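PDB 1OBG: phosphoribosylamidoimidazole- succinocarboxamide synthase from Saccharomyces cerevisiae, which catalyses the ATP-dependent joining of the carboxylate of CAIR to L-aspartate, giving SAICAR, in de novo purine biosynthesis. Local coordinates for residues A[112-117]-A[219-224]; A[188-193]-A[226-231]; A[255-260]-A[291-296]; A[54-59]-A[236-241]. All coordinates share one frame; numbering follows the deposited sequence.

From the N terminus, helix 52-66 supplies the first half of interaction 4, whose partner at 236-241 closes the longest loop, 176 residues. Interactions 1 and 2 are both nested inside it and cross each other, since 112-117, 188-193, 219-224 and 226-231 alternate along the chain. They tie strand 112-121, strand 210-221, strand 228-230 and helix 184-208 into one sheet-and-helix unit beside AMP, with centres about 8 Å apart. Interaction 3 opens only after interaction 4 has closed and joins 255-260 to helix 281-299. Its centre lies about 10 Å from that of interaction 4, and both meet at the magnesium ion.

Interaction 1: A[112-117]-A[219-224]; sequences KLIPLE and FGIDEK. With AMP (adenosine monophosphate), chain B.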
# COMPACT_ATOMS: atom_id res chain seq x y z
N LYS A 112 -18.50 -1.02 3.12
CA LYS A 112 -18.63 0.43 3.05
C LYS A 112 -17.37 1.08 3.62
O LYS A 112 -16.96 0.78 4.74
CB LYS A 112 -19.85 0.86 3.88
CG LYS A 112 -20.36 2.23 3.51
CD LYS A 112 -20.37 3.13 4.73
CE LYS A 112 -21.71 3.02 5.46
NZ LYS A 112 -22.39 4.35 5.65
N LEU A 113 -16.77 1.96 2.84
CA LEU A 113 -15.51 2.61 3.19
C LEU A 113 -15.71 3.87 4.02
O LEU A 113 -16.67 4.63 3.82
CB LEU A 113 -14.75 2.96 1.92
CG LEU A 113 -14.52 1.81 0.92
CD1 LEU A 113 -13.66 2.27 -0.27
CD2 LEU A 113 -13.89 0.60 1.60
N ILE A 114 -14.80 4.11 4.96
CA ILE A 114 -14.75 5.40 5.63
C ILE A 114 -14.04 6.31 4.64
O ILE A 114 -12.95 5.97 4.11
CB ILE A 114 -14.02 5.33 7.00
CG1 ILE A 114 -14.82 4.44 7.98
CG2 ILE A 114 -13.83 6.74 7.57
CD1 ILE A 114 -14.04 4.01 9.23
N PRO A 115 -14.68 7.43 4.31
CA PRO A 115 -14.18 8.27 3.20
C PRO A 115 -12.99 9.18 3.58
O PRO A 115 -13.10 10.41 3.50
CB PRO A 115 -15.44 9.08 2.82
CG PRO A 115 -16.16 9.26 4.12
CD PRO A 115 -15.93 7.95 4.89
N LEU A 116 -11.88 8.56 4.00
CA LEU A 116 -10.64 9.26 4.36
C LEU A 116 -9.50 8.40 3.87
O LEU A 116 -9.64 7.17 3.84
CB LEU A 116 -10.49 9.34 5.88
CG LEU A 116 -11.43 10.20 6.73
CD1 LEU A 116 -11.11 10.00 8.22
CD2 LEU A 116 -11.28 11.67 6.32
N GLU A 117 -8.38 9.02 3.48
CA GLU A 117 -7.15 8.29 3.34
C GLU A 117 -6.50 8.46 4.72
O GLU A 117 -6.20 9.57 5.15
CB GLU A 117 -6.23 8.83 2.24
CG GLU A 117 -6.79 8.78 0.81
CD GLU A 117 -7.03 7.38 0.26
OE1 GLU A 117 -6.95 6.38 1.00
OE2 GLU A 117 -7.31 7.27 -0.96
N PHE A 219 -9.93 2.13 5.72
CA PHE A 219 -10.80 1.45 6.63
C PHE A 219 -12.21 1.41 6.09
O PHE A 219 -12.72 2.38 5.49
CB PHE A 219 -10.83 2.15 7.99
CG PHE A 219 -9.51 2.09 8.75
CD1 PHE A 219 -8.85 0.89 8.97
CD2 PHE A 219 -8.96 3.24 9.27
CE1 PHE A 219 -7.63 0.85 9.68
CE2 PHE A 219 -7.75 3.19 9.99
CZ PHE A 219 -7.09 2.00 10.18
N GLY A 220 -12.84 0.27 6.32
CA GLY A 220 -14.27 0.13 6.13
C GLY A 220 -14.92 0.04 7.49
O GLY A 220 -14.27 -0.02 8.53
N ILE A 221 -16.25 0.04 7.47
CA ILE A 221 -17.04 0.00 8.67
C ILE A 221 -18.16 -1.00 8.47
O ILE A 221 -18.85 -0.99 7.44
CB ILE A 221 -17.56 1.43 9.02
CG1 ILE A 221 -18.35 1.41 10.33
CG2 ILE A 221 -18.35 2.04 7.85
CD1 ILE A 221 -18.32 2.74 11.09
N ASP A 222 -18.33 -1.88 9.45
CA ASP A 222 -19.47 -2.76 9.52
C ASP A 222 -20.56 -1.95 10.21
O ASP A 222 -20.43 -1.63 11.39
CB ASP A 222 -19.12 -4.01 10.33
CG ASP A 222 -20.26 -5.03 10.38
OD1 ASP A 222 -21.45 -4.63 10.33
OD2 ASP A 222 -20.04 -6.26 10.48
N GLU A 223 -21.62 -1.61 9.50
CA GLU A 223 -22.60 -0.72 10.12
C GLU A 223 -23.53 -1.42 11.11
O GLU A 223 -24.15 -0.78 11.95
CB GLU A 223 -23.36 0.11 9.08
CG GLU A 223 -23.21 1.60 9.35
CD GLU A 223 -23.57 2.48 8.17
OE1 GLU A 223 -23.07 3.62 8.13
OE2 GLU A 223 -24.34 2.04 7.29
N LYS A 224 -23.61 -2.74 11.03
CA LYS A 224 -24.33 -3.50 12.05
C LYS A 224 -23.58 -3.43 13.38
O LYS A 224 -24.12 -2.93 14.37
CB LYS A 224 -24.54 -4.96 11.63
CG LYS A 224 -25.39 -5.16 10.37
CD LYS A 224 -26.89 -5.09 10.67
CE LYS A 224 -27.70 -5.03 9.39
NZ LYS A 224 -28.03 -6.40 8.88
P AMP B . -7.11 0.43 -6.02
O1P AMP B . -5.85 0.34 -5.15
O2P AMP B . -7.12 -0.57 -7.12
O3P AMP B . -7.25 1.92 -6.63
O5' AMP B . -8.39 0.11 -5.11
C5' AMP B . -9.63 -0.01 -5.75
C4' AMP B . -10.70 0.54 -4.83
O4' AMP B . -11.16 -0.50 -3.99
C3' AMP B . -10.15 1.65 -3.93
O3' AMP B . -10.98 2.77 -4.05
C2' AMP B . -10.24 1.07 -2.54
O2' AMP B . -10.62 2.07 -1.63
C1' AMP B . -11.34 0.02 -2.71
N9 AMP B . -11.34 -1.07 -1.72
C8 AMP B . -10.28 -1.68 -1.08
N7 AMP B . -10.79 -2.63 -0.26
C5 AMP B . -12.14 -2.64 -0.36
C6 AMP B . -13.15 -3.40 0.24
N6 AMP B . -12.88 -4.48 0.97
N1 AMP B . -14.47 -3.13 -0.10
C2 AMP B . -14.79 -2.16 -1.02
N3 AMP B . -13.78 -1.42 -1.61
C4 AMP B . -12.49 -1.66 -1.28
O HOH W 1 -19.43 -2.72 5.44
O HOH W 2 -10.65 4.80 4.96
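Phe219 begins the pairing: its carbonyl O takes the backbone N-H of Ile114 at 2.8 Å, with an N-H...O angle of 167°, and its CB lies 3.9 Å from Ile114 CD1. The two side chains cross at a slant, and the Phe219 ring runs on toward Val190 and Leu193 of helix 184-208. At Gly220 the backbones come close, CA to CA of Leu113 in 4.0 Å, as a non-hydrogen-bonded antiparallel pair. Ile221 N then donates to Lys112 O over 2.9 Å.

These bonds join strands 112-121 and 210-221 of the mixed sheet that borders the nucleotide site. Leu113 turns its side chain from the partner strand toward AMP, with CD1 3.3 Å from the ribose O2' and CD2 3.8 Å from N3 of the adenine.

Ile221 CG2 lies 3.9 Å from Lys112 CD, the two side chains pointing the same way. A water bridges the same residues by accepting from Lys112 N and donating to Ile221 O. Farther along, at the exposed edge, Glu223 OE1 receives Lys112 NZ in a 2.7 Å salt bridge, on the syn side but 35° out of the carboxylate plane. Lys112 reaches it through a chain bent at chi2, chi3 and chi4, whereas Glu223 is extended beyond CG.

Interaction 2: A[188-193]-A[226-231]; sequences RRVAEL and NEIILV. With AMP (adenosine monophosphate), chain B.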
# COMPACT_ATOMS: atom_id res chain seq x y z
N ARG A 188 -12.07 9.82 15.99
CA ARG A 188 -11.19 9.52 17.12
C ARG A 188 -10.82 8.03 17.16
O ARG A 188 -9.67 7.68 17.41
CB ARG A 188 -11.86 9.90 18.45
CG ARG A 188 -11.70 11.38 18.76
CD ARG A 188 -12.51 11.84 19.98
NE ARG A 188 -12.64 13.30 19.99
CZ ARG A 188 -13.42 13.98 20.83
NH1 ARG A 188 -14.15 13.34 21.75
NH2 ARG A 188 -13.48 15.31 20.76
N ARG A 189 -11.81 7.18 16.94
CA ARG A 189 -11.56 5.74 16.89
C ARG A 189 -10.64 5.39 15.73
O ARG A 189 -9.80 4.51 15.85
CB ARG A 189 -12.86 4.96 16.75
CG ARG A 189 -13.79 5.01 17.98
CD ARG A 189 -15.16 4.38 17.67
NE ARG A 189 -15.03 2.95 17.42
CZ ARG A 189 -15.75 2.23 16.57
NH1 ARG A 189 -16.71 2.78 15.82
NH2 ARG A 189 -15.50 0.92 16.46
N VAL A 190 -10.80 6.08 14.61
CA VAL A 190 -9.95 5.86 13.45
C VAL A 190 -8.51 6.25 13.76
O VAL A 190 -7.60 5.49 13.43
CB VAL A 190 -10.47 6.62 12.21
CG1 VAL A 190 -9.41 6.70 11.12
CG2 VAL A 190 -11.69 5.90 11.67
N ALA A 191 -8.32 7.41 14.37
CA ALA A 191 -6.99 7.90 14.69
C ALA A 191 -6.33 6.92 15.67
O ALA A 191 -5.18 6.53 15.47
CB ALA A 191 -7.07 9.31 15.30
N GLU A 192 -7.07 6.53 16.71
CA GLU A 192 -6.50 5.62 17.73
C GLU A 192 -6.04 4.34 17.04
O GLU A 192 -4.92 3.85 17.27
CB GLU A 192 -7.53 5.28 18.83
CG GLU A 192 -7.09 4.12 19.74
CD GLU A 192 -8.19 3.63 20.67
OE1 GLU A 192 -9.19 3.09 20.17
OE2 GLU A 192 -8.05 3.77 21.91
N LEU A 193 -6.89 3.79 16.19
CA LEU A 193 -6.59 2.49 15.59
C LEU A 193 -5.45 2.58 14.59
O LEU A 193 -4.54 1.72 14.57
CB LEU A 193 -7.85 1.89 14.97
CG LEU A 193 -7.67 0.65 14.09
CD1 LEU A 193 -7.20 -0.53 14.90
CD2 LEU A 193 -9.00 0.32 13.39
N ASN A 226 -20.74 -1.85 14.14
CA ASN A 226 -19.89 -0.65 14.27
C ASN A 226 -18.37 -0.86 14.22
O ASN A 226 -17.62 0.05 14.50
CB ASN A 226 -20.27 0.17 15.52
CG ASN A 226 -20.34 1.67 15.22
OD1 ASN A 226 -20.20 2.50 16.12
ND2 ASN A 226 -20.57 2.01 13.95
N GLU A 227 -17.93 -2.07 13.86
CA GLU A 227 -16.51 -2.41 13.87
C GLU A 227 -15.80 -1.79 12.68
O GLU A 227 -16.31 -1.78 11.56
CB GLU A 227 -16.32 -3.92 13.80
CG GLU A 227 -16.58 -4.68 15.08
CD GLU A 227 -16.45 -6.18 14.88
OE1 GLU A 227 -15.42 -6.74 15.31
OE2 GLU A 227 -17.37 -6.80 14.28
N ILE A 228 -14.60 -1.29 12.92
CA ILE A 228 -13.75 -0.80 11.84
C ILE A 228 -13.00 -1.99 11.21
O ILE A 228 -12.48 -2.84 11.91
CB ILE A 228 -12.79 0.29 12.36
CG1 ILE A 228 -13.60 1.49 12.87
CG2 ILE A 228 -11.80 0.70 11.27
CD1 ILE A 228 -12.76 2.59 13.58
N ILE A 229 -12.94 -2.03 9.87
CA ILE A 229 -12.31 -3.13 9.15
C ILE A 229 -11.16 -2.60 8.31
O ILE A 229 -11.30 -1.59 7.63
CB ILE A 229 -13.31 -3.82 8.17
CG1 ILE A 229 -14.68 -4.11 8.82
CG2 ILE A 229 -12.69 -5.09 7.51
CD1 ILE A 229 -14.64 -5.11 9.92
N LEU A 230 -10.05 -3.30 8.36
CA LEU A 230 -8.92 -2.98 7.52
C LEU A 230 -9.21 -3.47 6.11
O LEU A 230 -9.49 -4.65 5.89
CB LEU A 230 -7.64 -3.62 8.04
CG LEU A 230 -6.30 -3.18 7.49
CD1 LEU A 230 -6.15 -1.65 7.51
CD2 LEU A 230 -5.19 -3.87 8.29
N VAL A 231 -9.15 -2.56 5.16
CA VAL A 231 -9.42 -2.96 3.78
C VAL A 231 -8.20 -2.64 2.89
O VAL A 231 -7.12 -2.31 3.38
CB VAL A 231 -10.79 -2.42 3.26
CG1 VAL A 231 -11.94 -2.81 4.22
CG2 VAL A 231 -10.77 -0.86 3.09
P AMP B . -7.11 0.43 -6.02
O1P AMP B . -5.85 0.34 -5.15
O2P AMP B . -7.12 -0.57 -7.12
O3P AMP B . -7.25 1.92 -6.63
O5' AMP B . -8.39 0.11 -5.11
C5' AMP B . -9.63 -0.01 -5.75
C4' AMP B . -10.70 0.54 -4.83
O4' AMP B . -11.16 -0.50 -3.99
C3' AMP B . -10.15 1.65 -3.93
O3' AMP B . -10.98 2.77 -4.05
C2' AMP B . -10.24 1.07 -2.54
O2' AMP B . -10.62 2.07 -1.63
C1' AMP B . -11.34 0.02 -2.71
N9 AMP B . -11.34 -1.07 -1.72
C8 AMP B . -10.28 -1.68 -1.08
N7 AMP B . -10.79 -2.63 -0.26
C5 AMP B . -12.14 -2.64 -0.36
C6 AMP B . -13.15 -3.40 0.24
N6 AMP B . -12.88 -4.48 0.97
N1 AMP B . -14.47 -3.13 -0.10
C2 AMP B . -14.79 -2.16 -1.02
N3 AMP B . -13.78 -1.42 -1.61
C4 AMP B . -12.49 -1.66 -1.28
O HOH W 3 -18.06 4.95 16.20
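The backbone carbonyl O of Asn226 is gripped by both terminal nitrogens of Arg189, at 3.0 Å from NH2 and 3.2 Å from NH1. It is an end-on, forked grip in which two donors share one acceptor lying within 3° of the guanidinium plane. The contact packs helix 184-208 against strand 228-230 of the mixed sheet, an alpha/beta layer in which the axes of the short segments run 10.6 Å apart at a crossing angle of -39°. Arg189 is otherwise extended along its chain but bends at chi3 (66°), and this turn brings the guanidinium to the Asn226 carbonyl, just before strand 228-230. Around it, a water accepts from NH1 and donates to Asn226 OD1, adding a second, solvent-mediated link at this more exposed end.

Ile228 has the most surface buried here. Its CD1 sits over the centre of one guanidinium face, 4.2 Å above the plane, so the group is edged by a carbonyl and covered on that face by a methyl. The same CD1 also meets Arg189 CB and Val190 CG2, the Val190 side chain lying roughly perpendicular to that of Ile228. Val190 continues onto Phe219 and Ile114, linking this layer to the neighbouring strands.

At the far end of the strand segment Val231 belongs to the AMP pocket, with CB 3.5 Å from the adenine N7. Back at the helix, Leu193 and Ile228 overlap flank to flank while pointing opposite ways, with Leu193 CD2 3.5 Å from Ile228 CG2.

Interaction 3: A[255-260]-A[291-296]; sequences DSYDKQ and YIEAYE. With MG (magnesium ion), chain E.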
# COMPACT_ATOMS: atom_id res chain seq x y z
N ASP A 255 16.91 7.61 0.05
CA ASP A 255 16.55 6.86 -1.15
C ASP A 255 15.27 6.05 -0.97
O ASP A 255 15.00 5.52 0.11
CB ASP A 255 17.68 5.91 -1.54
CG ASP A 255 18.88 6.66 -2.11
OD1 ASP A 255 19.96 6.06 -2.19
OD2 ASP A 255 18.81 7.84 -2.50
N SER A 256 14.50 5.94 -2.04
CA SER A 256 13.39 5.02 -2.10
C SER A 256 13.95 3.61 -2.06
O SER A 256 14.87 3.27 -2.81
CB SER A 256 12.59 5.21 -3.40
OG SER A 256 11.53 4.27 -3.43
N TYR A 257 13.41 2.78 -1.17
CA TYR A 257 13.87 1.42 -1.02
C TYR A 257 13.73 0.64 -2.32
O TYR A 257 14.66 -0.04 -2.75
CB TYR A 257 13.03 0.71 0.06
CG TYR A 257 13.58 -0.62 0.46
CD1 TYR A 257 13.21 -1.78 -0.21
CD2 TYR A 257 14.48 -0.72 1.53
CE1 TYR A 257 13.72 -3.01 0.17
CE2 TYR A 257 14.99 -1.95 1.90
CZ TYR A 257 14.60 -3.08 1.22
OH TYR A 257 15.09 -4.30 1.59
N ASP A 258 12.56 0.74 -2.92
CA ASP A 258 12.25 -0.05 -4.09
C ASP A 258 12.48 0.65 -5.43
O ASP A 258 12.88 0.01 -6.38
CB ASP A 258 10.81 -0.60 -4.03
CG ASP A 258 9.78 0.46 -3.71
OD1 ASP A 258 8.68 0.33 -4.29
OD2 ASP A 258 9.95 1.43 -2.91
N LYS A 259 12.25 1.95 -5.48
CA LYS A 259 12.16 2.64 -6.76
C LYS A 259 13.32 3.58 -7.08
O LYS A 259 13.25 4.31 -8.06
CB LYS A 259 10.84 3.40 -6.87
CG LYS A 259 9.65 2.46 -7.00
CD LYS A 259 8.40 3.21 -7.35
CE LYS A 259 7.21 2.31 -7.23
NZ LYS A 259 6.01 3.10 -7.56
N GLN A 260 14.37 3.58 -6.26
CA GLN A 260 15.45 4.53 -6.50
C GLN A 260 16.16 4.33 -7.84
O GLN A 260 16.51 5.31 -8.50
CB GLN A 260 16.48 4.53 -5.38
CG GLN A 260 17.23 5.85 -5.25
CD GLN A 260 16.35 7.10 -5.25
OE1 GLN A 260 16.59 8.01 -6.04
NE2 GLN A 260 15.34 7.15 -4.39
N TYR A 291 12.33 -5.80 -4.25
CA TYR A 291 11.04 -6.33 -3.79
C TYR A 291 11.24 -7.66 -3.10
O TYR A 291 10.60 -7.95 -2.10
CB TYR A 291 10.05 -6.48 -4.96
CG TYR A 291 9.48 -5.15 -5.37
CD1 TYR A 291 8.70 -4.40 -4.49
CD2 TYR A 291 9.75 -4.62 -6.63
CE1 TYR A 291 8.19 -3.15 -4.87
CE2 TYR A 291 9.25 -3.38 -7.01
CZ TYR A 291 8.47 -2.66 -6.15
OH TYR A 291 7.99 -1.45 -6.57
N ILE A 292 12.13 -8.47 -3.65
CA ILE A 292 12.47 -9.74 -3.03
C ILE A 292 13.12 -9.52 -1.67
O ILE A 292 12.78 -10.19 -0.70
CB ILE A 292 13.40 -10.59 -3.93
CG1 ILE A 292 12.63 -11.10 -5.15
CG2 ILE A 292 13.99 -11.77 -3.08
CD1 ILE A 292 13.53 -11.57 -6.32
N GLU A 293 14.05 -8.57 -1.61
CA GLU A 293 14.73 -8.26 -0.36
C GLU A 293 13.75 -7.73 0.71
O GLU A 293 13.84 -8.11 1.88
CB GLU A 293 15.88 -7.28 -0.62
CG GLU A 293 16.71 -6.94 0.60
CD GLU A 293 17.79 -5.88 0.30
OE1 GLU A 293 18.31 -5.28 1.27
OE2 GLU A 293 18.11 -5.67 -0.89
N ALA A 294 12.82 -6.87 0.31
CA ALA A 294 11.80 -6.38 1.25
C ALA A 294 11.00 -7.56 1.81
O ALA A 294 10.74 -7.65 3.02
CB ALA A 294 10.84 -5.38 0.56
N TYR A 295 10.61 -8.45 0.92
CA TYR A 295 9.83 -9.63 1.28
C TYR A 295 10.55 -10.54 2.27
O TYR A 295 9.99 -10.89 3.30
CB TYR A 295 9.48 -10.41 0.02
CG TYR A 295 8.85 -11.71 0.36
CD1 TYR A 295 9.60 -12.88 0.37
CD2 TYR A 295 7.50 -11.78 0.70
CE1 TYR A 295 9.01 -14.09 0.70
CE2 TYR A 295 6.92 -12.98 1.03
CZ TYR A 295 7.68 -14.12 1.02
OH TYR A 295 7.08 -15.32 1.35
N GLU A 296 11.79 -10.90 1.96
CA GLU A 296 12.60 -11.80 2.78
C GLU A 296 12.91 -11.14 4.13
O GLU A 296 12.84 -11.79 5.18
CB GLU A 296 13.90 -12.14 2.05
CG GLU A 296 13.69 -13.01 0.80
CD GLU A 296 14.99 -13.40 0.10
OE1 GLU A 296 15.02 -14.43 -0.61
OE2 GLU A 296 15.99 -12.68 0.25
MG MG E . 6.34 -0.37 -5.07
O HOH W 4 16.58 -4.53 3.53
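Asp258 and Tyr291 meet through the magnesium ion in the tightly packed part of this contact. The metal is bound by Asp258 OD1 at 2.6 Å and by Tyr291 OH at 2.5 Å, both long for magnesium-oxygen bonds, and Asp238 completes the three protein ligands. The carboxylate and ring planes stand 75° apart, and the ion lies at the edge of the Tyr291 ring, in its plane. OD1 and OH come within 3.0 Å of each other because they share the metal; no hydrogen bond links them. Asp258 CG sits between the backbone N and the carbonyl carbon (chi1 50°), a rotation that turns the carboxylate to the ion, while its CB rests 3.8 Å from Tyr291 CE1. Lys259 passes at a slant, its CE 3.6 Å from the magnesium ion, and its NZ bonds to Ser39 O.

Within 255-260, Ser256 OG accepts from Lys259 N, an ST motif just ahead of helix 260-268.

Tyr257 points toward helix 281-299 and meets it obliquely. Its ring is well packed, with CE1 3.8 Å from Ala294 CB, and its OH lies 3.3 Å from Glu293 CG. Solvent enters only at this polar end, where Glu293 is partly exposed: a water in the plane of the Tyr257 ring bonds to OH and donates to Glu293 OE1.

The turn thus lies between strand 240-244, which Tyr257 meets by backbone bonding to Phe242, and helix 281-299, whose Tyr291 also packs on Lys52 and Leu56 of helix 52-66.

Interaction 4: A[54-59]-A[236-241]; sequences ILLTKL and TPDSSR. With MG (magnesium ion), chain E; SO4 (sulfate ion), chain C.
Leu56 has the most surface buried by this contact and meets three consecutive residues of the loop. Its CG lies 4.1 Å from Thr236 CB, and the two side chains run nearly at right angles. CD1 reaches Pro237 CD at 4.2 Å, and CD2 comes to 3.2 Å from Asp238 OD1, a close approach of a methyl to a carboxylate oxygen. Leu56 also touches Tyr291, so this one leucine borders two of the three magnesium ligands.

Thr236, next in buried surface, faces the helix with its methyl: CG2 is 3.9 Å from Leu56 O. Its carbonyl O accepts from Ser239 N, closing a type I beta turn with Pro237 and Asp238 at its corners. The turn packs on helix 52-66, leads into strand 240-244 of the mixed sheet and presents the metal ligand Asp238. OD2 of that residue binds the magnesium ion at 2.0 Å, while OD1 pairs with Lys52 in a salt bridge, so the two oxygens have separate cationic partners and the carboxylate's rotation is probably fixed between them.

Leu59, one helical turn on from Leu56, reaches toward the Pro237 ring, with Leu59 CD2 4.1 Å from Pro237 CD. Arg241, in strand 240-244 and not touching 54-59, binds a sulfate that probably comes from the crystallisation liquor: its NH2 donates to the sulfate O2 at 2.6 Å and also forms a salt bridge with Asp214, while NH1 donates to the sulfate O4 at 3.1 Å.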
# COMPACT_ATOMS: atom_id res chain seq x y z
N ILE A 54 3.12 -11.07 -6.89
CA ILE A 54 3.16 -12.18 -5.95
C ILE A 54 3.84 -11.74 -4.64
O ILE A 54 3.29 -11.95 -3.55
CB ILE A 54 3.90 -13.39 -6.54
CG1 ILE A 54 3.12 -13.94 -7.75
CG2 ILE A 54 4.11 -14.45 -5.44
CD1 ILE A 54 3.87 -14.99 -8.57
N LEU A 55 5.02 -11.12 -4.76
CA LEU A 55 5.73 -10.61 -3.58
C LEU A 55 4.89 -9.65 -2.73
O LEU A 55 4.84 -9.80 -1.52
CB LEU A 55 7.07 -9.94 -3.99
CG LEU A 55 8.08 -10.96 -4.55
CD1 LEU A 55 9.09 -10.28 -5.49
CD2 LEU A 55 8.83 -11.68 -3.44
N LEU A 56 4.23 -8.68 -3.35
CA LEU A 56 3.40 -7.71 -2.60
C LEU A 56 2.14 -8.35 -1.99
O LEU A 56 1.66 -7.92 -0.94
CB LEU A 56 3.00 -6.51 -3.46
CG LEU A 56 3.98 -5.32 -3.43
CD1 LEU A 56 5.42 -5.78 -3.44
CD2 LEU A 56 3.73 -4.32 -4.54
N THR A 57 1.61 -9.36 -2.66
CA THR A 57 0.43 -10.03 -2.15
C THR A 57 0.83 -10.86 -0.94
O THR A 57 0.14 -10.85 0.07
CB THR A 57 -0.20 -10.96 -3.21
OG1 THR A 57 -0.78 -10.16 -4.26
CG2 THR A 57 -1.41 -11.74 -2.62
N LYS A 58 1.96 -11.56 -1.04
CA LYS A 58 2.47 -12.35 0.08
C LYS A 58 2.85 -11.46 1.25
O LYS A 58 2.61 -11.79 2.41
CB LYS A 58 3.64 -13.19 -0.38
CG LYS A 58 3.19 -14.41 -1.21
CD LYS A 58 4.39 -15.25 -1.61
CE LYS A 58 3.99 -16.67 -2.00
NZ LYS A 58 3.22 -17.39 -0.92
N LEU A 59 3.42 -10.30 0.93
CA LEU A 59 3.74 -9.34 1.97
C LEU A 59 2.47 -8.83 2.67
O LEU A 59 2.43 -8.75 3.89
CB LEU A 59 4.56 -8.17 1.43
CG LEU A 59 5.20 -7.23 2.44
CD1 LEU A 59 6.02 -8.04 3.48
CD2 LEU A 59 6.08 -6.26 1.68
N THR A 236 2.65 -2.25 2.14
CA THR A 236 3.57 -2.62 1.08
C THR A 236 4.31 -1.35 0.62
O THR A 236 3.87 -0.25 0.93
CB THR A 236 2.83 -3.17 -0.13
OG1 THR A 236 2.05 -2.13 -0.70
CG2 THR A 236 1.83 -4.24 0.26
N PRO A 237 5.40 -1.51 -0.13
CA PRO A 237 6.13 -0.36 -0.66
C PRO A 237 5.31 0.52 -1.61
O PRO A 237 5.71 1.66 -1.84
CB PRO A 237 7.32 -0.98 -1.38
CG PRO A 237 7.35 -2.44 -1.00
CD PRO A 237 6.00 -2.79 -0.52
N ASP A 238 4.21 0.03 -2.15
CA ASP A 238 3.35 0.86 -2.98
C ASP A 238 2.43 1.75 -2.12
O ASP A 238 1.97 2.78 -2.58
CB ASP A 238 2.48 -0.00 -3.92
CG ASP A 238 3.26 -0.57 -5.10
OD1 ASP A 238 2.74 -1.50 -5.76
OD2 ASP A 238 4.40 -0.14 -5.46
N SER A 239 2.18 1.36 -0.87
CA SER A 239 1.24 2.12 -0.03
C SER A 239 1.93 2.85 1.11
O SER A 239 1.29 3.54 1.89
CB SER A 239 0.15 1.19 0.53
OG SER A 239 0.62 0.45 1.65
N SER A 240 3.25 2.67 1.20
CA SER A 240 4.05 3.15 2.31
C SER A 240 5.37 3.64 1.77
O SER A 240 5.77 3.27 0.67
CB SER A 240 4.35 2.00 3.29
OG SER A 240 3.19 1.23 3.50
N ARG A 241 6.06 4.47 2.53
CA ARG A 241 7.41 4.91 2.17
C ARG A 241 8.37 4.01 2.94
O ARG A 241 8.40 4.08 4.15
CB ARG A 241 7.59 6.34 2.65
CG ARG A 241 8.73 7.13 2.04
CD ARG A 241 8.57 8.63 2.33
NE ARG A 241 8.07 9.42 1.19
CZ ARG A 241 6.96 10.16 1.19
NH1 ARG A 241 6.61 10.84 0.11
NH2 ARG A 241 6.19 10.22 2.26
MG MG E . 6.34 -0.37 -5.07
S SO4 C . 3.51 12.47 0.87
O1 SO4 C . 4.02 13.73 0.35
O2 SO4 C . 4.37 12.09 1.98
O3 SO4 C . 2.13 12.66 1.28
O4 SO4 C . 3.61 11.46 -0.15